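Local coordinates for tetratricopeptide TPR_2 repeat protein (Thermobaculum terrenum, PDB 5DJS) that is of unknown function but joins N-terminal tetratricopeptide repeats to a two-sheet GT-B fold, with uridine-5'-diphosphate bound in the model, at residues A131-I134 with L135-W139; C32-V35 with L36-A39; R494-S497 with M498-G502; A511-R514 with M515-A519; Y167-G170 with E171-C174. The protein carries 1 engineered substitution. All coordinates share one frame; numbering follows the deposited sequence.

Interaction 1 (A131-I134 with L135-W139); sequences ARHI and LALDW
A CH-pi contact between His-133 and Leu-137, one turn apart on helix 129-143, represents the i, i+4 side-chain pairing of an alpha helix. Methyl CD1 of Leu-137 lies over one face of the imidazole, 3.8 Å from the centroid of the His-133 ring and 23° off its normal, so it is shifted toward the rim. The nearest ring atom is NE2 of His-133, 3.6 Å from CD1 of Leu-137. With CG of His-133 anti to the backbone N (chi1 178°), the ring leans forward to the next turn, although the bond to CB starts away from it. A flat ring suits this place because it offers a broad face to a branched apolar chain, and the two side chains are partly buried rather than sealed in the core. Beneath them runs the regular helical bonding. Leu-137 N reaches His-133 O at 3.0 Å in an almost straight bond, joining the same two residues through the backbone. Asp-138 N bonds to Ile-134 O at 2.9 Å, while its carboxylate forms a salt bridge with Arg-142 one turn on. Leu-135 and Ala-136 pack on helix 111-120, the small Ala-136 probably letting Tyr-118 come near, and Trp-139 bonds through NE1 to His-111 O and meets His-247 edge-to-face. Leu-137 touches Thr-298 of a loop.

Interaction 2 (C32-V35 with L36-A39); sequences CWRV and LQIA
Cys-32 and Leu-36 are linked by the first of the helical backbone bonds that tie residues 32-35 to 36-39, Leu-36 N to Cys-32 O at 3.2 Å. Gln-37 N follows with Trp-33 O at 2.9 Å, and Ala-39 N bonds in the carbonyl plane to Val-35 O at 2.8 Å. The same Val-35 oxygen takes a second, weak bond from Ile-38 N. Ala-39 itself has a non-helical phi of -138°. These residues lie in the all-helical N-terminal region, where helix 25-38 packs on its neighbours through small and branched apolar side chains, consistent with a tetratricopeptide-type helical array. Cys-32 and Leu-36, one turn apart, both press on Leu-49 of helix 43-56, while Val-35 meets Leu-12 of helix 5-21. Leu-36 also sends CD1 obliquely past the six-membered part of the Trp-33 indole, 3.9 Å from CE3 of Trp-33; its CG, anti to the carbonyl carbon (chi1 -61°), leans back along the helix to make this meeting possible. Gln-37, a long polar residue suited to its exposed place, runs extended beyond CG, alongside the backbone of the preceding turn, with its CG 3.4 Å from Trp-33 O. Arg-34, likewise exposed, touches Leu-12 with its side chain.

Interaction 3 (R494-S497 with M498-G502); sequences RSVS and MSDQG
Val-496 and Asp-500 lie side by side one turn apart, their side chains pointing the same way. CG2 of Val-496 lies 3.9 Å from both CB and CG of Asp-500, along the flank of the carboxylate. The carboxylate oxygens are taken up beyond the helix, OD1 by a salt bridge to Arg-306 and OD2 by the backbone N of Cys-311; these two partners probably compensate the charge of the buried group. Ser-499 turns back on its own helix: OG, held between the backbone N and the carbonyl carbon (chi1 70°), bonds to Ser-495 O at 3.2 Å. Ser-499 N bonds to the same oxygen at 3.1 Å, and the two donors approach from opposite faces of the carbonyl plane, so one residue grips one acceptor twice. Serine is short enough to fold back in this way on an exposed surface. Met-498 and Arg-494 meet loosely, CE of Met-498 lying 4.3 Å from CD of Arg-494. The backbone is less regular than in a straight helix: Met-498 N makes weak bonds to Arg-494 O and Ser-495 O, and the helix kinks at 501-502. Helix 479-521 passes here beside a loop, with Val-496 on Cys-311 and Ser-497 on Pro-313, and Gln-501 bonds through NE2 to Glu-186 and Pro-183 of helix 176-187, which follows strand 163-169 in the chain.

Interaction 4 (A511-R514 with M515-A519); sequences AYRR and MWRDA
Tyr-512 and Met-515 form the tightly packed side of this helical turn, a Met-aromatic contact made at the ring edge. SD of Met-515 stands 5.4 Å from the centroid of the Tyr-512 ring and 85° off its normal, nearly in the ring plane, and CE of Met-515 lies 4.0 Å from CD1 of Tyr-512. The extended methionine, with CG anti to the carbonyl carbon (chi1 -69°), runs back along the helix and also brings CE to 4.2 Å from CB of Ala-511. A flexible thioether can lie against both a ring and a small alanine, and this side presses on strands 263-266 and 300-304. Tyr-512 adds a polar end, its OH bonded to Tyr-167 OH. Trp-516 NE1 bonds to Asp-158 O, and Arg-513 NH1 to Arg-161 O and Pro-159 O, holding a further flank to the loop before strand 163-169. On the solvent side the pairing is looser. CG of Arg-514 meets the Arg-517 guanidinium obliquely, 3.3 Å from NH2 of Arg-517, without a hydrogen bond between them. Their guanidinium planes are 55° apart; both residues are exposed, so solvent can probably moderate the like charges. Regular bonds, such as Arg-517 N to Arg-513 O at 2.8 Å, run through the turn beneath both. A C-terminal helix that crosses back to pack on the N-terminal Rossmann-like sheet is a feature of GT-B folds.

Interaction 5 (Y167-G170 with E171-C174); sequences YVSG and ELRC
Ser-169 and Glu-171 make the first of two hydrogen bonds that shape the turn after strand 163-169: Glu-171 N points at OG of Ser-169, 3.2 Å away, in a bond of 171°. A serine suits the strand end because its hydroxyl can accept from the chain just after it and still meet another group, here Ser-245 OG. The second bond comes from farther along. Arg-173 NH1 bonds to Gly-170 O at 2.9 Å, the oxygen lying at the guanidinium edge and 15° out of its plane. CG of Arg-173 sits between the backbone N and the carbonyl carbon (chi1 66°), which turns the otherwise extended chain back over its own loop. A weak backbone bond, Arg-173 N to Glu-171 O at 3.1 Å, belongs to an inverse gamma turn centred on Leu-172. Apolar contact is slight: CD2 of Leu-172 touches CB of Ser-169 at 3.7 Å. Among the charged groups, the Glu-171 carboxylate lies beside the Gly-170 peptide, with OE1 bonded to Met-250 N, and Arg-173 has a weak, long ion pair with Asp-201. The Arg-173 side chain is about 10 Å from the bound uridine-5'-diphosphate. Strand 163-169 runs between strands 193-199 and 240-243 of a parallel sheet, and the loop leads from its C-terminal end into helix 176-187, where Ser-169 and Glu-171 meet Val-177 and Leu-172 meets Leu-181.

How the interactions relate
Interaction 5 is the buried contact of the set, a strand-to-loop turn held by serine and arginine bonds; the other four are partly buried helical turns. Interactions 3 and 4 share helix 479-521, their centres about 26 Å apart: the first is serine-rich and largely exposed, the second carries methionine and aromatic rings against a sheet. Interaction 4 also touches interaction 5, Tyr-512 OH lying 2.6 Å from Tyr-167 OH in a probable hydrogen bond that ties the C-terminal helix to strand 163-169. Interaction 1 pairs a ring with a leucine on helix 129-143, and interaction 2, in the N-terminal helical region, lies farthest out, about 56 Å from interaction 4 between centres.

Interaction 1 (A131-I134 with L135-W139)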
loop_
_atom_site.group_PDB
_atom_site.type_symbol
_atom_site.label_atom_id
_atom_site.label_comp_id
_atom_site.label_asym_id
_atom_site.label_seq_id
_atom_site.Cartn_x
_atom_site.Cartn_y
_atom_site.Cartn_z
ATOM N N ALA A 131 -5.204 -17.945 -9.324
ATOM C CA ALA A 131 -4.216 -17.387 -10.259
ATOM C C ALA A 131 -3.152 -16.560 -9.560
ATOM O O ALA A 131 -1.971 -16.652 -9.897
ATOM C CB ALA A 131 -4.903 -16.546 -11.320
ATOM N N ARG A 132 -3.574 -15.757 -8.588
ATOM C CA ARG A 132 -2.660 -14.887 -7.835
ATOM C C ARG A 132 -1.703 -15.704 -6.983
ATOM O O ARG A 132 -0.500 -15.464 -6.994
ATOM C CB ARG A 132 -3.447 -13.962 -6.908
ATOM C CG ARG A 132 -4.350 -12.984 -7.624
ATOM C CD ARG A 132 -5.485 -12.530 -6.732
ATOM N NE ARG A 132 -6.253 -11.489 -7.394
ATOM C CZ ARG A 132 -7.211 -10.770 -6.829
ATOM N NH1 ARG A 132 -7.555 -10.959 -5.553
ATOM N NH2 ARG A 132 -7.833 -9.842 -7.554
ATOM N N HIS A 133 -2.274 -16.648 -6.237
ATOM C CA HIS A 133 -1.552 -17.621 -5.416
ATOM C C HIS A 133 -0.413 -18.315 -6.185
ATOM O O HIS A 133 0.743 -18.325 -5.739
ATOM C CB HIS A 133 -2.575 -18.647 -4.920
ATOM C CG HIS A 133 -2.001 -19.755 -4.100
ATOM N ND1 HIS A 133 -1.166 -19.536 -3.026
ATOM C CD2 HIS A 133 -2.193 -21.093 -4.163
ATOM C CE1 HIS A 133 -0.849 -20.694 -2.473
ATOM N NE2 HIS A 133 -1.458 -21.656 -3.145
ATOM N N ILE A 134 -0.759 -18.867 -7.349
ATOM C CA ILE A 134 0.188 -19.578 -8.212
ATOM C C ILE A 134 1.337 -18.675 -8.652
ATOM O O ILE A 134 2.515 -19.051 -8.560
ATOM C CB ILE A 134 -0.534 -20.201 -9.431
ATOM C CG1 ILE A 134 -1.232 -21.496 -8.986
ATOM C CG2 ILE A 134 0.435 -20.497 -10.573
ATOM C CD1 ILE A 134 -2.279 -22.006 -9.951
ATOM N N LEU A 135 0.999 -17.485 -9.124
ATOM C CA LEU A 135 2.029 -16.542 -9.533
ATOM C C LEU A 135 2.964 -16.175 -8.369
ATOM O O LEU A 135 4.153 -15.977 -8.579
ATOM C CB LEU A 135 1.401 -15.291 -10.143
ATOM C CG LEU A 135 2.365 -14.290 -10.775
ATOM C CD1 LEU A 135 2.986 -14.861 -12.047
ATOM C CD2 LEU A 135 1.640 -12.988 -11.067
ATOM N N ALA A 136 2.434 -16.092 -7.150
ATOM C CA ALA A 136 3.247 -15.728 -5.975
ATOM C C ALA A 136 4.247 -16.827 -5.632
ATOM O O ALA A 136 5.445 -16.563 -5.461
ATOM C CB ALA A 136 2.359 -15.461 -4.781
ATOM N N LEU A 137 3.727 -18.053 -5.541
ATOM C CA LEU A 137 4.537 -19.245 -5.368
ATOM C C LEU A 137 5.628 -19.324 -6.430
ATOM O O LEU A 137 6.792 -19.568 -6.108
ATOM C CB LEU A 137 3.665 -20.496 -5.459
ATOM C CG LEU A 137 2.683 -20.769 -4.331
ATOM C CD1 LEU A 137 1.782 -21.936 -4.690
ATOM C CD2 LEU A 137 3.405 -21.043 -3.026
ATOM N N ASP A 138 5.242 -19.111 -7.690
ATOM C CA ASP A 138 6.192 -19.134 -8.817
ATOM C C ASP A 138 7.355 -18.196 -8.555
ATOM O O ASP A 138 8.488 -18.578 -8.730
ATOM C CB ASP A 138 5.506 -18.767 -10.144
ATOM C CG ASP A 138 6.257 -19.294 -11.367
ATOM O OD1 ASP A 138 7.122 -18.581 -11.913
ATOM O OD2 ASP A 138 5.952 -20.420 -11.806
ATOM N N TRP A 139 7.050 -16.983 -8.099
ATOM C CA TRP A 139 8.059 -15.985 -7.732
ATOM C C TRP A 139 8.993 -16.512 -6.661
ATOM O O TRP A 139 10.212 -16.467 -6.815
ATOM C CB TRP A 139 7.363 -14.716 -7.218
ATOM C CG TRP A 139 8.251 -13.595 -6.798
ATOM C CD1 TRP A 139 8.765 -12.623 -7.584
ATOM C CD2 TRP A 139 8.679 -13.310 -5.474
ATOM N NE1 TRP A 139 9.503 -11.732 -6.839
ATOM C CE2 TRP A 139 9.470 -12.138 -5.533
ATOM C CE3 TRP A 139 8.477 -13.933 -4.233
ATOM C CZ2 TRP A 139 10.061 -11.575 -4.400
ATOM C CZ3 TRP A 139 9.060 -13.360 -3.094
ATOM C CH2 TRP A 139 9.845 -12.200 -3.192
#

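Interaction 2 (C32-V35 with L36-A39)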
loop_
_atom_site.group_PDB
_atom_site.type_symbol
_atom_site.label_atom_id
_atom_site.label_comp_id
_atom_site.label_asym_id
_atom_site.label_seq_id
_atom_site.Cartn_x
_atom_site.Cartn_y
_atom_site.Cartn_z
ATOM N N CYS A 32 18.583 14.992 -16.371
ATOM C CA CYS A 32 17.926 14.291 -17.492
ATOM C C CYS A 32 17.515 15.235 -18.627
ATOM O O CYS A 32 17.620 14.870 -19.792
ATOM C CB CYS A 32 16.688 13.523 -17.033
ATOM S SG CYS A 32 16.998 11.965 -16.196
ATOM N N TRP A 33 17.029 16.426 -18.289
ATOM C CA TRP A 33 16.700 17.433 -19.307
ATOM C C TRP A 33 17.950 17.883 -20.055
ATOM O O TRP A 33 17.906 18.028 -21.277
ATOM C CB TRP A 33 15.946 18.650 -18.720
ATOM C CG TRP A 33 14.496 18.349 -18.385
ATOM C CD1 TRP A 33 13.913 18.418 -17.156
ATOM C CD2 TRP A 33 13.467 17.908 -19.292
ATOM N NE1 TRP A 33 12.581 18.057 -17.235
ATOM C CE2 TRP A 33 12.283 17.740 -18.532
ATOM C CE3 TRP A 33 13.430 17.645 -20.670
ATOM C CZ2 TRP A 33 11.078 17.319 -19.102
ATOM C CZ3 TRP A 33 12.230 17.222 -21.237
ATOM C CH2 TRP A 33 11.068 17.067 -20.450
ATOM N N ARG A 34 19.056 18.075 -19.327
ATOM C CA ARG A 34 20.346 18.458 -19.941
ATOM C C ARG A 34 20.843 17.441 -20.971
ATOM O O ARG A 34 21.466 17.822 -21.957
ATOM C CB ARG A 34 21.434 18.720 -18.877
ATOM C CG ARG A 34 21.351 20.095 -18.225
ATOM C CD ARG A 34 22.664 20.532 -17.584
ATOM N NE ARG A 34 22.523 21.860 -16.976
ATOM C CZ ARG A 34 22.068 22.118 -15.742
ATOM N NH1 ARG A 34 21.705 21.144 -14.901
ATOM N NH2 ARG A 34 21.980 23.383 -15.332
ATOM N N VAL A 35 20.552 16.161 -20.745
ATOM C CA VAL A 35 20.864 15.104 -21.708
ATOM C C VAL A 35 19.983 15.215 -22.957
ATOM O O VAL A 35 20.467 15.043 -24.078
ATOM C CB VAL A 35 20.700 13.701 -21.078
ATOM C CG1 VAL A 35 20.850 12.593 -22.123
ATOM C CG2 VAL A 35 21.715 13.498 -19.961
ATOM N N LEU A 36 18.691 15.480 -22.765
ATOM C CA LEU A 36 17.750 15.602 -23.885
ATOM C C LEU A 36 17.925 16.882 -24.713
ATOM O O LEU A 36 17.527 16.900 -25.878
ATOM C CB LEU A 36 16.301 15.486 -23.396
ATOM C CG LEU A 36 15.935 14.158 -22.721
ATOM C CD1 LEU A 36 14.550 14.241 -22.114
ATOM C CD2 LEU A 36 16.031 12.963 -23.658
ATOM N N GLN A 37 18.499 17.938 -24.125
ATOM C CA GLN A 37 18.878 19.140 -24.887
ATOM C C GLN A 37 19.974 18.827 -25.905
ATOM O O GLN A 37 19.965 19.364 -27.012
ATOM C CB GLN A 37 19.369 20.264 -23.970
ATOM C CG GLN A 37 18.298 20.868 -23.075
ATOM C CD GLN A 37 18.877 21.795 -22.011
ATOM O OE1 GLN A 37 19.923 22.424 -22.222
ATOM N NE2 GLN A 37 18.205 21.887 -20.864
ATOM N N ILE A 38 20.918 17.972 -25.507
ATOM C CA ILE A 38 22.042 17.578 -26.355
ATOM C C ILE A 38 21.606 16.470 -27.309
ATOM O O ILE A 38 21.903 16.525 -28.502
ATOM C CB ILE A 38 23.246 17.077 -25.515
ATOM C CG1 ILE A 38 23.753 18.178 -24.567
ATOM C CG2 ILE A 38 24.387 16.615 -26.422
ATOM C CD1 ILE A 38 24.610 17.673 -23.421
ATOM N N ALA A 39 20.927 15.458 -26.770
ATOM C CA ALA A 39 20.526 14.274 -27.537
ATOM C C ALA A 39 19.089 13.858 -27.183
ATOM O O ALA A 39 18.888 13.059 -26.258
ATOM C CB ALA A 39 21.498 13.134 -27.265
#

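Interaction 3 (R494-S497 with M498-G502)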
loop_
_atom_site.group_PDB
_atom_site.type_symbol
_atom_site.label_atom_id
_atom_site.label_comp_id
_atom_site.label_asym_id
_atom_site.label_seq_id
_atom_site.Cartn_x
_atom_site.Cartn_y
_atom_site.Cartn_z
ATOM N N ARG A 494 -13.513 8.899 20.124
ATOM C CA ARG A 494 -13.038 9.220 21.476
ATOM C C ARG A 494 -12.505 7.984 22.208
ATOM O O ARG A 494 -11.443 8.034 22.842
ATOM C CB ARG A 494 -14.177 9.842 22.301
ATOM C CG ARG A 494 -13.717 10.682 23.488
ATOM C CD ARG A 494 -14.443 10.348 24.796
ATOM N NE ARG A 494 -15.867 10.021 24.625
ATOM C CZ ARG A 494 -16.867 10.897 24.492
ATOM N NH1 ARG A 494 -16.645 12.213 24.497
ATOM N NH2 ARG A 494 -18.115 10.449 24.345
ATOM N N SER A 495 -13.272 6.896 22.135
ATOM C CA SER A 495 -12.895 5.583 22.698
ATOM C C SER A 495 -11.558 5.082 22.149
ATOM O O SER A 495 -10.684 4.645 22.895
ATOM C CB SER A 495 -13.987 4.558 22.380
ATOM O OG SER A 495 -13.536 3.238 22.555
ATOM N N VAL A 496 -11.425 5.179 20.832
ATOM C CA VAL A 496 -10.229 4.770 20.102
ATOM C C VAL A 496 -9.044 5.716 20.352
ATOM O O VAL A 496 -7.898 5.263 20.426
ATOM C CB VAL A 496 -10.575 4.586 18.588
ATOM C CG1 VAL A 496 -9.558 5.204 17.648
ATOM C CG2 VAL A 496 -10.811 3.113 18.272
ATOM N N SER A 497 -9.312 7.018 20.475
ATOM C CA SER A 497 -8.271 8.006 20.839
ATOM C C SER A 497 -7.606 7.703 22.193
ATOM O O SER A 497 -6.430 8.010 22.403
ATOM C CB SER A 497 -8.853 9.433 20.898
ATOM O OG SER A 497 -9.265 9.910 19.633
ATOM N N MET A 498 -8.377 7.112 23.099
ATOM C CA MET A 498 -7.963 6.921 24.473
ATOM C C MET A 498 -7.235 5.592 24.664
ATOM O O MET A 498 -6.119 5.575 25.175
ATOM C CB MET A 498 -9.202 6.998 25.377
ATOM C CG MET A 498 -8.934 7.340 26.837
ATOM S SD MET A 498 -10.372 7.006 27.880
ATOM C CE MET A 498 -11.672 7.970 27.093
ATOM N N SER A 499 -7.855 4.493 24.239
ATOM C CA SER A 499 -7.356 3.146 24.553
ATOM C C SER A 499 -6.604 2.418 23.417
ATOM O O SER A 499 -5.740 1.586 23.701
ATOM C CB SER A 499 -8.514 2.267 25.046
ATOM O OG SER A 499 -9.415 1.969 24.002
ATOM N N ASP A 500 -6.903 2.737 22.155
ATOM C CA ASP A 500 -6.605 1.822 21.027
ATOM C C ASP A 500 -5.128 1.606 20.701
ATOM O O ASP A 500 -4.741 0.500 20.320
ATOM C CB ASP A 500 -7.338 2.269 19.765
ATOM C CG ASP A 500 -7.489 1.162 18.771
ATOM O OD1 ASP A 500 -8.159 0.174 19.101
ATOM O OD2 ASP A 500 -6.946 1.262 17.656
ATOM N N GLN A 501 -4.316 2.654 20.835
ATOM C CA GLN A 501 -2.857 2.534 20.719
ATOM C C GLN A 501 -2.337 1.378 21.578
ATOM O O GLN A 501 -1.878 0.372 21.051
ATOM C CB GLN A 501 -2.167 3.848 21.112
ATOM C CG GLN A 501 -0.651 3.753 21.234
ATOM C CD GLN A 501 0.036 5.103 21.275
ATOM O OE1 GLN A 501 -0.605 6.137 21.444
ATOM N NE2 GLN A 501 1.358 5.097 21.115
ATOM N N GLY A 502 -2.468 1.514 22.895
ATOM C CA GLY A 502 -1.994 0.510 23.848
ATOM C C GLY A 502 -2.757 -0.797 23.793
ATOM O O GLY A 502 -2.187 -1.867 24.019
#

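Interaction 4 (A511-R514 with M515-A519)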
loop_
_atom_site.group_PDB
_atom_site.type_symbol
_atom_site.label_atom_id
_atom_site.label_comp_id
_atom_site.label_asym_id
_atom_site.label_seq_id
_atom_site.Cartn_x
_atom_site.Cartn_y
_atom_site.Cartn_z
ATOM N N ALA A 511 0.622 -11.830 20.320
ATOM C CA ALA A 511 0.872 -12.672 19.135
ATOM C C ALA A 511 2.359 -12.968 18.901
ATOM O O ALA A 511 2.719 -14.124 18.649
ATOM C CB ALA A 511 0.257 -12.055 17.890
ATOM N N TYR A 512 3.212 -11.938 18.981
ATOM C CA TYR A 512 4.679 -12.125 18.940
ATOM C C TYR A 512 5.180 -13.124 19.995
ATOM O O TYR A 512 6.059 -13.936 19.720
ATOM C CB TYR A 512 5.430 -10.802 19.168
ATOM C CG TYR A 512 5.356 -9.743 18.077
ATOM C CD1 TYR A 512 5.061 -10.061 16.738
ATOM C CD2 TYR A 512 5.628 -8.406 18.386
ATOM C CE1 TYR A 512 5.006 -9.071 15.761
ATOM C CE2 TYR A 512 5.584 -7.414 17.419
ATOM C CZ TYR A 512 5.278 -7.744 16.108
ATOM O OH TYR A 512 5.234 -6.743 15.160
ATOM N N ARG A 513 4.633 -13.042 21.203
ATOM C CA ARG A 513 5.027 -13.932 22.292
ATOM C C ARG A 513 4.674 -15.389 21.983
ATOM O O ARG A 513 5.454 -16.290 22.264
ATOM C CB ARG A 513 4.376 -13.482 23.616
ATOM C CG ARG A 513 4.841 -14.228 24.870
ATOM C CD ARG A 513 6.346 -14.151 25.122
ATOM N NE ARG A 513 6.860 -12.779 25.214
ATOM C CZ ARG A 513 8.118 -12.459 25.515
ATOM N NH1 ARG A 513 9.029 -13.405 25.764
ATOM N NH2 ARG A 513 8.480 -11.176 25.565
ATOM N N ARG A 514 3.501 -15.608 21.405
ATOM C CA ARG A 514 3.036 -16.959 21.117
ATOM C C ARG A 514 3.749 -17.550 19.900
ATOM O O ARG A 514 3.913 -18.764 19.812
ATOM C CB ARG A 514 1.509 -16.980 20.993
ATOM C CG ARG A 514 0.839 -16.816 22.363
ATOM C CD ARG A 514 -0.557 -16.198 22.332
ATOM N NE ARG A 514 -1.377 -16.751 21.259
ATOM C CZ ARG A 514 -1.942 -17.962 21.260
ATOM N NH1 ARG A 514 -1.801 -18.802 22.291
ATOM N NH2 ARG A 514 -2.662 -18.343 20.204
ATOM N N MET A 515 4.183 -16.689 18.976
ATOM C CA MET A 515 5.108 -17.083 17.907
ATOM C C MET A 515 6.443 -17.550 18.492
ATOM O O MET A 515 7.014 -18.551 18.045
ATOM C CB MET A 515 5.417 -15.907 16.966
ATOM C CG MET A 515 4.288 -15.412 16.077
ATOM S SD MET A 515 4.742 -13.830 15.308
ATOM C CE MET A 515 3.116 -13.122 15.073
ATOM N N TRP A 516 6.946 -16.783 19.458
ATOM C CA TRP A 516 8.223 -17.070 20.108
ATOM C C TRP A 516 8.164 -18.322 20.988
ATOM O O TRP A 516 9.052 -19.170 20.905
ATOM C CB TRP A 516 8.701 -15.867 20.924
ATOM C CG TRP A 516 9.970 -16.128 21.657
ATOM C CD1 TRP A 516 10.102 -16.368 22.984
ATOM C CD2 TRP A 516 11.289 -16.194 21.102
ATOM N NE1 TRP A 516 11.421 -16.573 23.303
ATOM C CE2 TRP A 516 12.173 -16.471 22.166
ATOM C CE3 TRP A 516 11.812 -16.046 19.812
ATOM C CZ2 TRP A 516 13.551 -16.601 21.984
ATOM C CZ3 TRP A 516 13.189 -16.180 19.629
ATOM C CH2 TRP A 516 14.042 -16.452 20.713
ATOM N N ARG A 517 7.127 -18.442 21.818
ATOM C CA ARG A 517 6.937 -19.657 22.612
ATOM C C ARG A 517 6.991 -20.877 21.698
ATOM O O ARG A 517 7.758 -21.793 21.959
ATOM C CB ARG A 517 5.623 -19.646 23.425
ATOM C CG ARG A 517 5.224 -21.031 23.965
ATOM C CD ARG A 517 4.234 -21.023 25.127
ATOM N NE ARG A 517 3.116 -20.095 24.938
ATOM C CZ ARG A 517 3.008 -18.874 25.479
ATOM N NH1 ARG A 517 3.953 -18.363 26.278
ATOM N NH2 ARG A 517 1.929 -18.142 25.208
ATOM N N ASP A 518 6.191 -20.865 20.632
ATOM C CA ASP A 518 6.112 -21.986 19.673
ATOM C C ASP A 518 7.437 -22.317 18.971
ATOM O O ASP A 518 7.675 -23.474 18.630
ATOM C CB ASP A 518 5.018 -21.739 18.618
ATOM C CG ASP A 518 3.605 -21.883 19.181
ATOM O OD1 ASP A 518 3.399 -21.708 20.403
ATOM O OD2 ASP A 518 2.687 -22.161 18.386
ATOM N N ALA A 519 8.284 -21.311 18.755
ATOM C CA ALA A 519 9.612 -21.528 18.171
ATOM C C ALA A 519 10.541 -22.265 19.144
ATOM O O ALA A 519 11.243 -23.198 18.748
ATOM C CB ALA A 519 10.230 -20.204 17.740
#

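Interaction 5 (Y167-G170 with E171-C174)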
loop_
_atom_site.group_PDB
_atom_site.type_symbol
_atom_site.label_atom_id
_atom_site.label_comp_id
_atom_site.label_asym_id
_atom_site.label_seq_id
_atom_site.Cartn_x
_atom_site.Cartn_y
_atom_site.Cartn_z
ATOM N N TYR A 167 11.848 -4.226 12.593
ATOM C CA TYR A 167 10.872 -3.783 11.585
ATOM C C TYR A 167 11.628 -3.365 10.324
ATOM O O TYR A 167 12.441 -2.432 10.372
ATOM C CB TYR A 167 10.035 -2.615 12.143
ATOM C CG TYR A 167 9.024 -3.070 13.171
ATOM C CD1 TYR A 167 7.867 -3.748 12.775
ATOM C CD2 TYR A 167 9.234 -2.869 14.533
ATOM C CE1 TYR A 167 6.938 -4.196 13.699
ATOM C CE2 TYR A 167 8.301 -3.307 15.472
ATOM C CZ TYR A 167 7.157 -3.970 15.046
ATOM O OH TYR A 167 6.229 -4.429 15.946
ATOM N N VAL A 168 11.379 -4.061 9.213
ATOM C CA VAL A 168 12.107 -3.820 7.965
ATOM C C VAL A 168 11.161 -3.255 6.916
ATOM O O VAL A 168 10.226 -3.940 6.488
ATOM C CB VAL A 168 12.770 -5.105 7.403
ATOM C CG1 VAL A 168 13.815 -4.734 6.353
ATOM C CG2 VAL A 168 13.409 -5.944 8.513
ATOM N N SER A 169 11.418 -2.017 6.488
ATOM C CA SER A 169 10.584 -1.358 5.486
ATOM C C SER A 169 11.315 -0.253 4.770
ATOM O O SER A 169 12.198 0.385 5.332
ATOM C CB SER A 169 9.352 -0.745 6.138
ATOM O OG SER A 169 8.438 -0.305 5.151
ATOM N N GLY A 170 10.917 -0.024 3.524
ATOM C CA GLY A 170 11.386 1.115 2.737
ATOM C C GLY A 170 10.367 2.222 2.612
ATOM O O GLY A 170 10.524 3.105 1.767
ATOM N N GLU A 171 9.316 2.187 3.432
ATOM C CA GLU A 171 8.424 3.336 3.544
ATOM C C GLU A 171 8.138 3.723 5.016
ATOM O O GLU A 171 6.991 3.955 5.424
ATOM C CB GLU A 171 7.174 3.136 2.683
ATOM C CG GLU A 171 6.476 1.815 2.903
ATOM C CD GLU A 171 6.906 0.711 1.945
ATOM O OE1 GLU A 171 7.840 0.900 1.136
ATOM O OE2 GLU A 171 6.273 -0.368 2.006
ATOM N N LEU A 172 9.229 3.800 5.784
ATOM C CA LEU A 172 9.255 4.407 7.108
ATOM C C LEU A 172 9.332 5.916 6.939
ATOM O O LEU A 172 10.411 6.479 6.995
ATOM C CB LEU A 172 10.478 3.911 7.912
ATOM C CG LEU A 172 10.562 2.409 8.209
ATOM C CD1 LEU A 172 11.712 2.128 9.159
ATOM C CD2 LEU A 172 9.264 1.873 8.789
ATOM N N ARG A 173 8.177 6.540 6.700
ATOM C CA ARG A 173 8.040 7.992 6.464
ATOM C C ARG A 173 6.549 8.346 6.444
ATOM O O ARG A 173 5.716 7.481 6.750
ATOM C CB ARG A 173 8.718 8.419 5.143
ATOM C CG ARG A 173 8.068 7.862 3.884
ATOM C CD ARG A 173 8.705 8.403 2.610
ATOM N NE ARG A 173 8.229 7.635 1.464
ATOM C CZ ARG A 173 8.695 6.446 1.086
ATOM N NH1 ARG A 173 9.707 5.857 1.718
ATOM N NH2 ARG A 173 8.156 5.849 0.035
ATOM N N CYS A 174 6.210 9.594 6.082
ATOM C CA CYS A 174 4.811 10.024 5.892
ATOM C C CYS A 174 4.157 9.163 4.826
ATOM O O CYS A 174 4.200 9.485 3.641
ATOM C CB CYS A 174 4.725 11.502 5.495
ATOM S SG CYS A 174 5.170 12.631 6.832
#